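Local coordinates for protein putative Zn-dependent Alcohol Dehydrogenase (Rhodobacter sphaeroides, PDB 3IV6) that binds S-adenosylmethionine and, although named a putative zinc-dependent alcohol dehydrogenase, is probably a class I methyltransferase of unknown substrate, at residues G18-W22 with D82-A86; I120-T125 with R211-F217; A128-L133 with L225-V231. All blocks are in the same frame, centred on the assembly; numbering follows the deposited sequence.

Contact 1. Residues G18-W22 with D82-A86. With SAM (S-adenosylmethionine), chain E.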
loop_
_atom_site.group_PDB
_atom_site.type_symbol
_atom_site.label_atom_id
_atom_site.label_comp_id
_atom_site.label_asym_id
_atom_site.label_seq_id
_atom_site.Cartn_x
_atom_site.Cartn_y
_atom_site.Cartn_z
ATOM N N GLY A 18 -12.388 6.019 4.110
ATOM C CA GLY A 18 -11.997 7.357 4.515
ATOM C C GLY A 18 -11.272 7.361 5.846
ATOM O O GLY A 18 -10.680 6.376 6.260
ATOM N N ASN A 19 -11.321 8.491 6.525
ATOM C CA ASN A 19 -10.658 8.631 7.798
ATOM C C ASN A 19 -10.888 7.514 8.834
ATOM O O ASN A 19 -10.190 7.440 9.827
ATOM C CB ASN A 19 -10.923 10.025 8.398
ATOM C CG ASN A 19 -12.402 10.298 8.710
ATOM O OD1 ASN A 19 -13.231 9.380 8.783
ATOM N ND2 ASN A 19 -12.725 11.576 8.924
ATOM N N GLN A 20 -11.854 6.640 8.623
ATOM C CA GLN A 20 -12.059 5.546 9.567
ATOM C C GLN A 20 -10.801 4.698 9.701
ATOM O O GLN A 20 -10.529 4.123 10.757
ATOM C CB GLN A 20 -13.217 4.654 9.127
ATOM C CG GLN A 20 -14.568 5.296 9.211
ATOM C CD GLN A 20 -15.649 4.367 8.746
ATOM O OE1 GLN A 20 -16.105 3.499 9.489
ATOM N NE2 GLN A 20 -16.063 4.530 7.500
ATOM N N PHE A 21 -10.030 4.624 8.627
ATOM C CA PHE A 21 -8.843 3.802 8.650
ATOM C C PHE A 21 -7.848 4.152 9.760
ATOM O O PHE A 21 -7.265 3.267 10.394
ATOM C CB PHE A 21 -8.127 3.793 7.315
ATOM C CG PHE A 21 -7.044 2.772 7.269
ATOM C CD1 PHE A 21 -7.336 1.462 6.926
ATOM C CD2 PHE A 21 -5.743 3.096 7.654
ATOM C CE1 PHE A 21 -6.361 0.495 6.911
ATOM C CE2 PHE A 21 -4.745 2.129 7.664
ATOM C CZ PHE A 21 -5.050 0.827 7.286
ATOM N N TRP A 22 -7.650 5.434 10.010
ATOM C CA TRP A 22 -6.718 5.813 11.055
ATOM C C TRP A 22 -7.378 6.295 12.353
ATOM O O TRP A 22 -6.686 6.718 13.287
ATOM C CB TRP A 22 -5.805 6.900 10.524
ATOM C CG TRP A 22 -6.482 8.271 10.299
ATOM C CD1 TRP A 22 -6.908 9.167 11.259
ATOM C CD2 TRP A 22 -6.732 8.898 9.049
ATOM N NE1 TRP A 22 -7.415 10.300 10.670
ATOM C CE2 TRP A 22 -7.311 10.157 9.309
ATOM C CE3 TRP A 22 -6.523 8.516 7.730
ATOM C CZ2 TRP A 22 -7.681 11.018 8.306
ATOM C CZ3 TRP A 22 -6.881 9.377 6.743
ATOM C CH2 TRP A 22 -7.457 10.609 7.026
ATOM N N ASP A 82 -10.616 13.608 3.201
ATOM C CA ASP A 82 -10.547 13.420 4.654
ATOM C C ASP A 82 -9.162 13.755 5.207
ATOM O O ASP A 82 -9.014 14.248 6.344
ATOM C CB ASP A 82 -10.902 11.977 5.026
ATOM C CG ASP A 82 -12.405 11.693 4.956
ATOM O OD1 ASP A 82 -13.165 12.632 4.625
ATOM O OD2 ASP A 82 -12.816 10.532 5.231
ATOM N N LEU A 83 -8.145 13.488 4.384
ATOM C CA LEU A 83 -6.767 13.775 4.755
ATOM C C LEU A 83 -6.555 15.290 4.742
ATOM O O LEU A 83 -6.023 15.854 5.701
ATOM C CB LEU A 83 -5.769 13.057 3.837
ATOM C CG LEU A 83 -4.341 13.483 4.201
ATOM C CD1 LEU A 83 -3.934 13.024 5.604
ATOM C CD2 LEU A 83 -3.314 13.112 3.162
ATOM N N ALA A 84 -6.981 15.945 3.661
ATOM C CA ALA A 84 -6.906 17.401 3.548
ATOM C C ALA A 84 -7.688 18.085 4.656
ATOM O O ALA A 84 -7.371 19.196 5.061
ATOM C CB ALA A 84 -7.423 17.860 2.213
ATOM N N GLU A 85 -8.727 17.431 5.142
ATOM C CA GLU A 85 -9.450 17.975 6.284
ATOM C C GLU A 85 -8.626 17.918 7.594
ATOM O O GLU A 85 -8.480 18.924 8.289
ATOM C CB GLU A 85 -10.798 17.273 6.421
ATOM C CG GLU A 85 -11.561 17.589 7.690
ATOM C CD GLU A 85 -12.826 16.759 7.799
ATOM O OE1 GLU A 85 -12.790 15.691 8.473
ATOM O OE2 GLU A 85 -13.845 17.176 7.194
ATOM N N ALA A 86 -8.089 16.739 7.902
ATOM C CA ALA A 86 -7.232 16.534 9.055
ATOM C C ALA A 86 -5.960 17.394 9.045
ATOM O O ALA A 86 -5.338 17.597 10.090
ATOM C CB ALA A 86 -6.872 15.069 9.160
HETATM N N SAM E . -3.390 1.903 4.575
HETATM C CA SAM E . -2.295 1.198 5.216
HETATM C C SAM E . -1.375 2.159 5.939
HETATM O O SAM E . -1.542 3.386 5.949
HETATM O OXT SAM E . -0.456 1.653 6.542
HETATM C CB SAM E . -1.551 0.309 4.227
HETATM C CG SAM E . -2.234 0.113 2.867
HETATM S SD SAM E . -2.021 1.437 1.634
HETATM C CE SAM E . -1.142 2.734 2.551
HETATM C "C5'" SAM E . -3.727 2.033 1.359
HETATM C "C4'" SAM E . -3.923 3.461 0.863
HETATM O "O4'" SAM E . -3.370 3.597 -0.434
HETATM C "C3'" SAM E . -5.386 3.840 0.717
HETATM O "O3'" SAM E . -5.490 5.198 1.078
HETATM C "C2'" SAM E . -5.666 3.738 -0.768
HETATM O "O2'" SAM E . -6.595 4.712 -1.195
HETATM C "C1'" SAM E . -4.311 4.009 -1.397
HETATM N N9 SAM E . -4.119 3.229 -2.627
HETATM C C8 SAM E . -4.372 1.891 -2.787
HETATM N N7 SAM E . -4.094 1.544 -4.072
HETATM C C5 SAM E . -3.660 2.643 -4.752
HETATM C C6 SAM E . -3.244 2.840 -6.082
HETATM N N6 SAM E . -3.221 1.857 -6.985
HETATM N N1 SAM E . -2.874 4.105 -6.467
HETATM C C2 SAM E . -2.934 5.145 -5.549
HETATM N N3 SAM E . -3.323 4.962 -4.243
HETATM C C4 SAM E . -3.686 3.720 -3.847
HETATM O O HOH W 1 -10.654 13.864 8.604
#
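Beside the S-adenosylmethionine pocket, a tight turn and the start of a short helix lean on the end of helix 77-86. Phe-21 takes no part in that packing but belongs to the pocket, its CZ 3.4 Å from SAM N. The anchor is Asp-82, whose OD2 accepts a nearly straight hydrogen bond from Asn-19 N (2.8 Å) and also forms a salt bridge with Arg-78. Gly-18 suits the turn twice over: its phi is positive, and a CB would clash with Asp-82 OD2. In the Rossmann-like methyltransferase fold, helix 77-86 follows strand 69-74, which carries the SAM-binding Asp-74; the contact thus ties an N-terminal segment lining the pocket to the core. One water accepts from Asn-19 ND2 and donates to Asp-82 O and Glu-85 OE1, bridging amide and carboxylate, which are too far apart to bond directly. Next to it the broad Trp-22 indole fills apolar space, with CH2 4.4 Å from Leu-83 CB and CZ2 4.2 Å from Ala-86 CB, where the small alanine leaves it room.

Contact 2. Residues I120-T125 with R211-F217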
loop_
_atom_site.group_PDB
_atom_site.type_symbol
_atom_site.label_atom_id
_atom_site.label_comp_id
_atom_site.label_asym_id
_atom_site.label_seq_id
_atom_site.Cartn_x
_atom_site.Cartn_y
_atom_site.Cartn_z
ATOM N N ILE A 120 1.838 -2.336 -1.280
ATOM C CA ILE A 120 2.093 -3.384 -2.244
ATOM C C ILE A 120 1.187 -4.571 -1.942
ATOM O O ILE A 120 0.900 -5.384 -2.811
ATOM C CB ILE A 120 3.611 -3.765 -2.249
ATOM C CG1 ILE A 120 4.427 -2.763 -3.072
ATOM C CG2 ILE A 120 3.859 -5.167 -2.848
ATOM C CD1 ILE A 120 5.831 -2.670 -2.580
ATOM N N ASN A 121 0.721 -4.650 -0.701
ATOM C CA ASN A 121 -0.119 -5.752 -0.279
ATOM C C ASN A 121 -1.527 -5.565 -0.899
ATOM O O ASN A 121 -2.330 -6.501 -0.962
ATOM C CB ASN A 121 -0.179 -5.778 1.246
ATOM C CG ASN A 121 1.083 -6.365 1.886
ATOM O OD1 ASN A 121 1.893 -5.647 2.495
ATOM N ND2 ASN A 121 1.242 -7.676 1.765
ATOM N N ARG A 122 -1.805 -4.341 -1.357
ATOM C CA ARG A 122 -3.054 -4.018 -2.001
ATOM C C ARG A 122 -3.017 -4.290 -3.489
ATOM O O ARG A 122 -3.955 -3.913 -4.207
ATOM C CB ARG A 122 -3.442 -2.553 -1.761
ATOM C CG ARG A 122 -3.791 -2.214 -0.301
ATOM C CD ARG A 122 -4.474 -3.404 0.390
ATOM N NE ARG A 122 -3.848 -3.641 1.684
ATOM C CZ ARG A 122 -3.511 -4.826 2.172
ATOM N NH1 ARG A 122 -3.747 -5.930 1.501
ATOM N NH2 ARG A 122 -2.932 -4.892 3.354
ATOM N N PHE A 123 -1.950 -4.953 -3.944
ATOM C CA PHE A 123 -1.800 -5.300 -5.350
ATOM C C PHE A 123 -1.783 -6.791 -5.664
ATOM O O PHE A 123 -1.494 -7.649 -4.820
ATOM C CB PHE A 123 -0.526 -4.678 -5.954
ATOM C CG PHE A 123 -0.420 -3.180 -5.782
ATOM C CD1 PHE A 123 -1.545 -2.355 -5.940
ATOM C CD2 PHE A 123 0.810 -2.595 -5.496
ATOM C CE1 PHE A 123 -1.477 -0.999 -5.779
ATOM C CE2 PHE A 123 0.905 -1.201 -5.345
ATOM C CZ PHE A 123 -0.273 -0.397 -5.483
ATOM N N THR A 124 -2.109 -7.083 -6.919
ATOM C CA THR A 124 -1.752 -8.348 -7.539
ATOM C C THR A 124 -0.298 -8.209 -7.956
ATOM O O THR A 124 0.282 -7.126 -7.851
ATOM C CB THR A 124 -2.564 -8.619 -8.798
ATOM O OG1 THR A 124 -2.321 -7.589 -9.775
ATOM C CG2 THR A 124 -4.055 -8.764 -8.478
ATOM N N THR A 125 0.296 -9.291 -8.432
ATOM C CA THR A 125 1.689 -9.254 -8.837
ATOM C C THR A 125 1.963 -8.312 -10.024
ATOM O O THR A 125 2.858 -7.485 -9.940
ATOM C CB THR A 125 2.184 -10.646 -9.148
ATOM O OG1 THR A 125 1.844 -11.494 -8.054
ATOM C CG2 THR A 125 3.680 -10.637 -9.331
ATOM N N ARG A 211 -12.219 -4.787 -2.974
ATOM C CA ARG A 211 -10.764 -4.704 -2.966
ATOM C C ARG A 211 -10.157 -5.552 -4.079
ATOM O O ARG A 211 -8.990 -5.384 -4.435
ATOM C CB ARG A 211 -10.208 -5.142 -1.609
ATOM C CG ARG A 211 -9.616 -4.010 -0.786
ATOM C CD ARG A 211 -9.563 -4.371 0.690
ATOM N NE ARG A 211 -8.457 -5.274 0.993
ATOM C CZ ARG A 211 -7.963 -5.468 2.211
ATOM N NH1 ARG A 211 -8.477 -4.821 3.248
ATOM N NH2 ARG A 211 -6.955 -6.311 2.393
ATOM N N GLY A 212 -10.956 -6.463 -4.624
ATOM C CA GLY A 212 -10.576 -7.193 -5.820
ATOM C C GLY A 212 -9.674 -8.373 -5.517
ATOM O O GLY A 212 -9.883 -9.093 -4.539
ATOM N N LYS A 213 -8.665 -8.573 -6.359
ATOM C CA LYS A 213 -7.630 -9.564 -6.094
ATOM C C LYS A 213 -6.485 -8.963 -5.285
ATOM O O LYS A 213 -6.154 -7.787 -5.439
ATOM C CB LYS A 213 -7.097 -10.147 -7.405
ATOM C CG LYS A 213 -8.114 -10.973 -8.175
ATOM C CD LYS A 213 -7.557 -11.428 -9.513
ATOM C CE LYS A 213 -8.466 -12.454 -10.170
ATOM N NZ LYS A 213 -7.857 -13.026 -11.403
ATOM N N GLU A 214 -5.886 -9.777 -4.422
ATOM C CA GLU A 214 -4.654 -9.379 -3.705
ATOM C C GLU A 214 -3.643 -10.532 -3.629
ATOM O O GLU A 214 -3.999 -11.671 -3.345
ATOM C CB GLU A 214 -4.955 -8.809 -2.310
ATOM C CG GLU A 214 -5.445 -7.348 -2.338
ATOM C CD GLU A 214 -5.767 -6.804 -0.955
ATOM O OE1 GLU A 214 -5.620 -7.587 0.003
ATOM O OE2 GLU A 214 -6.163 -5.613 -0.819
ATOM N N THR A 215 -2.386 -10.240 -3.925
ATOM C CA THR A 215 -1.353 -11.264 -3.886
ATOM C C THR A 215 -0.608 -11.273 -2.541
ATOM O O THR A 215 -0.376 -10.224 -1.964
ATOM C CB THR A 215 -0.380 -11.011 -5.017
ATOM O OG1 THR A 215 -1.094 -11.075 -6.264
ATOM C CG2 THR A 215 0.795 -12.004 -4.982
ATOM N N ARG A 216 -0.262 -12.451 -2.017
ATOM C CA ARG A 216 0.509 -12.493 -0.775
ATOM C C ARG A 216 1.965 -12.689 -1.131
ATOM O O ARG A 216 2.284 -13.387 -2.088
ATOM C CB ARG A 216 0.046 -13.569 0.208
ATOM C CG ARG A 216 -1.364 -13.396 0.836
ATOM C CD ARG A 216 -1.869 -11.982 0.836
ATOM N NE ARG A 216 -3.142 -11.857 1.566
ATOM C CZ ARG A 216 -3.878 -10.744 1.614
ATOM N NH1 ARG A 216 -3.492 -9.645 0.972
ATOM N NH2 ARG A 216 -4.997 -10.719 2.304
ATOM N N PHE A 217 2.843 -12.035 -0.378
ATOM C CA PHE A 217 4.261 -12.079 -0.695
ATOM C C PHE A 217 5.051 -12.645 0.453
ATOM O O PHE A 217 4.731 -12.408 1.610
ATOM C CB PHE A 217 4.818 -10.686 -1.042
ATOM C CG PHE A 217 4.135 -10.015 -2.205
ATOM C CD1 PHE A 217 4.650 -10.129 -3.491
ATOM C CD2 PHE A 217 3.001 -9.227 -2.005
ATOM C CE1 PHE A 217 4.021 -9.480 -4.596
ATOM C CE2 PHE A 217 2.378 -8.583 -3.069
ATOM C CZ PHE A 217 2.881 -8.717 -4.383
HETATM O O HOH W 2 -0.937 -8.999 0.183
#
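Phe-217, Arg-122 and Thr-215 lose the most surface here, and each does a different job. Phe-217 supplies the apolar part: its CE2 lies 3.7 Å from Ile-120 CG2, and the ring also touches Ala-128, so a flat, apolar side chain suits this buried place. Thr-215 makes the backbone link, its N donating to Phe-123 O at 2.9 Å with a nearly linear angle. Thr-215 OG1, hydrogen-bonded to Thr-179, also makes a weak hydrogen bond with Thr-125 OG1 (3.5 Å), while Thr-125 is held by Asp-177. Arg-122 brings charge: NH1 forms a salt bridge with Glu-214 OE1 at 2.9 Å, and its NH2 is hydrogen-bonded to Tyr-153. Arg-211 and Arg-216, the latter also salt-bridged to Asp-156, bind the same carboxylate, which explains how three guanidiniums can crowd together, Arg-122 NH1 lying just 3.4 Å from Arg-211 NH2. A water accepts from Asn-121 ND2 and Arg-216 NH1 and donates to Asn-121 O and Thr-215 O; Asn-121 OD1 is hydrogen-bonded to Lys-149 N. Edge strand 213-215 of a three-stranded antiparallel sheet is thereby pinned to the loop after strand 113-117, the fourth strand of a class I methyltransferase-type core, and Phe-123 of that loop lines the SAM pocket.

Contact 3. Residues A128-L133 with L225-V231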
loop_
_atom_site.group_PDB
_atom_site.type_symbol
_atom_site.label_atom_id
_atom_site.label_comp_id
_atom_site.label_asym_id
_atom_site.label_seq_id
_atom_site.Cartn_x
_atom_site.Cartn_y
_atom_site.Cartn_z
ATOM N N ALA A 128 1.543 -4.807 -8.744
ATOM C CA ALA A 128 2.710 -4.406 -7.967
ATOM C C ALA A 128 3.921 -4.088 -8.835
ATOM O O ALA A 128 4.672 -3.153 -8.527
ATOM C CB ALA A 128 3.065 -5.441 -6.884
ATOM N N ARG A 129 4.124 -4.840 -9.914
ATOM C CA ARG A 129 5.215 -4.514 -10.845
ATOM C C ARG A 129 5.029 -3.098 -11.399
ATOM O O ARG A 129 5.887 -2.257 -11.238
ATOM C CB ARG A 129 5.336 -5.530 -11.988
ATOM C CG ARG A 129 5.743 -6.893 -11.555
ATOM C CD ARG A 129 5.512 -7.858 -12.652
ATOM N NE ARG A 129 5.744 -9.242 -12.239
ATOM C CZ ARG A 129 5.205 -10.293 -12.849
ATOM N NH1 ARG A 129 4.402 -10.103 -13.900
ATOM N NH2 ARG A 129 5.450 -11.524 -12.410
ATOM N N ARG A 130 3.884 -2.828 -12.021
ATOM C CA ARG A 130 3.580 -1.474 -12.478
ATOM C C ARG A 130 3.775 -0.392 -11.387
ATOM O O ARG A 130 4.316 0.685 -11.645
ATOM C CB ARG A 130 2.168 -1.425 -13.076
ATOM C CG ARG A 130 2.087 -1.973 -14.487
ATOM C CD ARG A 130 0.740 -1.672 -15.128
ATOM N NE ARG A 130 -0.306 -2.543 -14.597
ATOM C CZ ARG A 130 -1.408 -2.127 -13.979
ATOM N NH1 ARG A 130 -1.657 -0.827 -13.807
ATOM N NH2 ARG A 130 -2.270 -3.031 -13.547
ATOM N N ALA A 131 3.319 -0.678 -10.175
ATOM C CA ALA A 131 3.487 0.259 -9.074
ATOM C C ALA A 131 4.957 0.600 -8.826
ATOM O O ALA A 131 5.312 1.773 -8.779
ATOM C CB ALA A 131 2.843 -0.273 -7.803
ATOM N N CYS A 132 5.804 -0.414 -8.679
ATOM C CA CYS A 132 7.222 -0.185 -8.368
ATOM C C CYS A 132 7.881 0.684 -9.409
ATOM O O CYS A 132 8.538 1.640 -9.062
ATOM C CB CYS A 132 7.983 -1.509 -8.147
ATOM S SG CYS A 132 7.345 -2.343 -6.637
ATOM N N LEU A 133 7.672 0.366 -10.685
ATOM C CA LEU A 133 8.012 1.264 -11.800
ATOM C C LEU A 133 7.536 2.728 -11.575
ATOM O O LEU A 133 8.305 3.664 -11.728
ATOM C CB LEU A 133 7.462 0.705 -13.117
ATOM C CG LEU A 133 8.077 1.185 -14.440
ATOM C CD1 LEU A 133 9.605 1.229 -14.389
ATOM C CD2 LEU A 133 7.631 0.300 -15.573
ATOM N N LEU A 225 9.844 -9.670 -7.548
ATOM C CA LEU A 225 9.112 -8.549 -8.109
ATOM C C LEU A 225 10.024 -7.401 -8.541
ATOM O O LEU A 225 9.890 -6.874 -9.644
ATOM C CB LEU A 225 8.123 -8.054 -7.057
ATOM C CG LEU A 225 7.398 -6.745 -7.249
ATOM C CD1 LEU A 225 6.360 -6.986 -8.261
ATOM C CD2 LEU A 225 6.773 -6.453 -5.943
ATOM N N LEU A 226 10.936 -7.024 -7.653
ATOM C CA LEU A 226 11.902 -5.953 -7.875
ATOM C C LEU A 226 12.898 -6.208 -8.991
ATOM O O LEU A 226 13.376 -5.249 -9.599
ATOM C CB LEU A 226 12.678 -5.677 -6.592
ATOM C CG LEU A 226 11.927 -5.094 -5.385
ATOM C CD1 LEU A 226 12.872 -4.955 -4.228
ATOM C CD2 LEU A 226 11.250 -3.738 -5.677
ATOM N N SER A 227 13.193 -7.488 -9.256
ATOM C CA SER A 227 14.127 -7.921 -10.312
ATOM C C SER A 227 13.436 -8.301 -11.606
ATOM O O SER A 227 14.083 -8.713 -12.569
ATOM C CB SER A 227 14.915 -9.143 -9.855
ATOM O OG SER A 227 14.086 -10.293 -9.710
ATOM N N HIS A 228 12.115 -8.201 -11.618
ATOM C CA HIS A 228 11.316 -8.566 -12.784
ATOM C C HIS A 228 11.573 -7.613 -13.948
ATOM O O HIS A 228 11.717 -6.392 -13.762
ATOM C CB HIS A 228 9.825 -8.551 -12.416
ATOM C CG HIS A 228 8.948 -9.182 -13.448
ATOM N ND1 HIS A 228 8.540 -8.519 -14.589
ATOM C CD2 HIS A 228 8.413 -10.425 -13.518
ATOM C CE1 HIS A 228 7.794 -9.330 -15.316
ATOM N NE2 HIS A 228 7.706 -10.493 -14.694
ATOM N N ASP A 229 11.613 -8.180 -15.150
ATOM C CA ASP A 229 11.808 -7.410 -16.390
ATOM C C ASP A 229 10.933 -6.157 -16.516
ATOM O O ASP A 229 11.366 -5.170 -17.088
ATOM C CB ASP A 229 11.613 -8.302 -17.630
ATOM C CG ASP A 229 12.560 -9.503 -17.648
ATOM O OD1 ASP A 229 13.685 -9.370 -17.111
ATOM O OD2 ASP A 229 12.185 -10.568 -18.211
ATOM N N VAL A 230 9.710 -6.194 -15.993
ATOM C CA VAL A 230 8.811 -5.054 -16.123
ATOM C C VAL A 230 9.310 -3.866 -15.306
ATOM O O VAL A 230 9.173 -2.695 -15.723
ATOM C CB VAL A 230 7.355 -5.418 -15.720
ATOM C CG1 VAL A 230 6.471 -4.160 -15.561
ATOM C CG2 VAL A 230 6.765 -6.301 -16.727
ATOM N N VAL A 231 9.901 -4.176 -14.149
ATOM C CA VAL A 231 10.392 -3.142 -13.244
ATOM C C VAL A 231 11.796 -2.678 -13.615
ATOM O O VAL A 231 12.233 -1.609 -13.204
ATOM C CB VAL A 231 10.334 -3.587 -11.759
ATOM C CG1 VAL A 231 10.717 -2.430 -10.836
ATOM C CG2 VAL A 231 8.940 -4.090 -11.417
#
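Leu-225 is the main knob: its CD1 sits 3.9 Å from Ala-128 CB and 3.4 Å from Arg-129 CG, in a hollow that exists because alanine is so small, while its CD2 approaches Cys-132 SG at 4.2 Å. Val-231 wedges in further along, with CG2 3.6 Å from Arg-129 O and CG1 3.9 Å from Cys-132 CB; compact beta-branching suits so shallow a groove. The grooved helix, 125-139, is the crossover helix between parallel strands 113-117 and 143-149 of the Rossmann-like sheet, and the knobs come from the end of helix 219-226 and the turn leading toward strand 237-244. At the outer side Arg-129 extends over His-228, its guanidinium stacked flat on the imidazole (centres 3.5 Å apart, planes at 17°), with CD over the ring face in a CH-pi contact. His-228 ND1 accepts from Val-230 N at 3.0 Å, holding the ring ready for this stack. Leu-133 packs against the turn, its CD2 3.4 Å from Val-230 O.

How the contacts relate
Contacts 2 and 3 are neighbours, with centres 14 Å apart, and they interlock along the chain: loop 120-125 runs into helix 125-139, while strand 213-215 is followed by helix 219-226. They share packing, with Phe-123 CE2 3.3 Å from Ala-131 CB and Thr-125 O 3.9 Å from Leu-225 CD1. Contact 1 lies on the opposite side of the chain's centre, its centre 23 Å from that of contact 2 and 29 Å from that of contact 3. SAM lies between contacts 1 and 2: Phe-21 meets its methionine end, whereas Phe-123 CE1 comes 3.6 Å from SAM N6 on the adenine. Contact 3 stands behind, the Ala-128 side chain about 10 Å from the ligand.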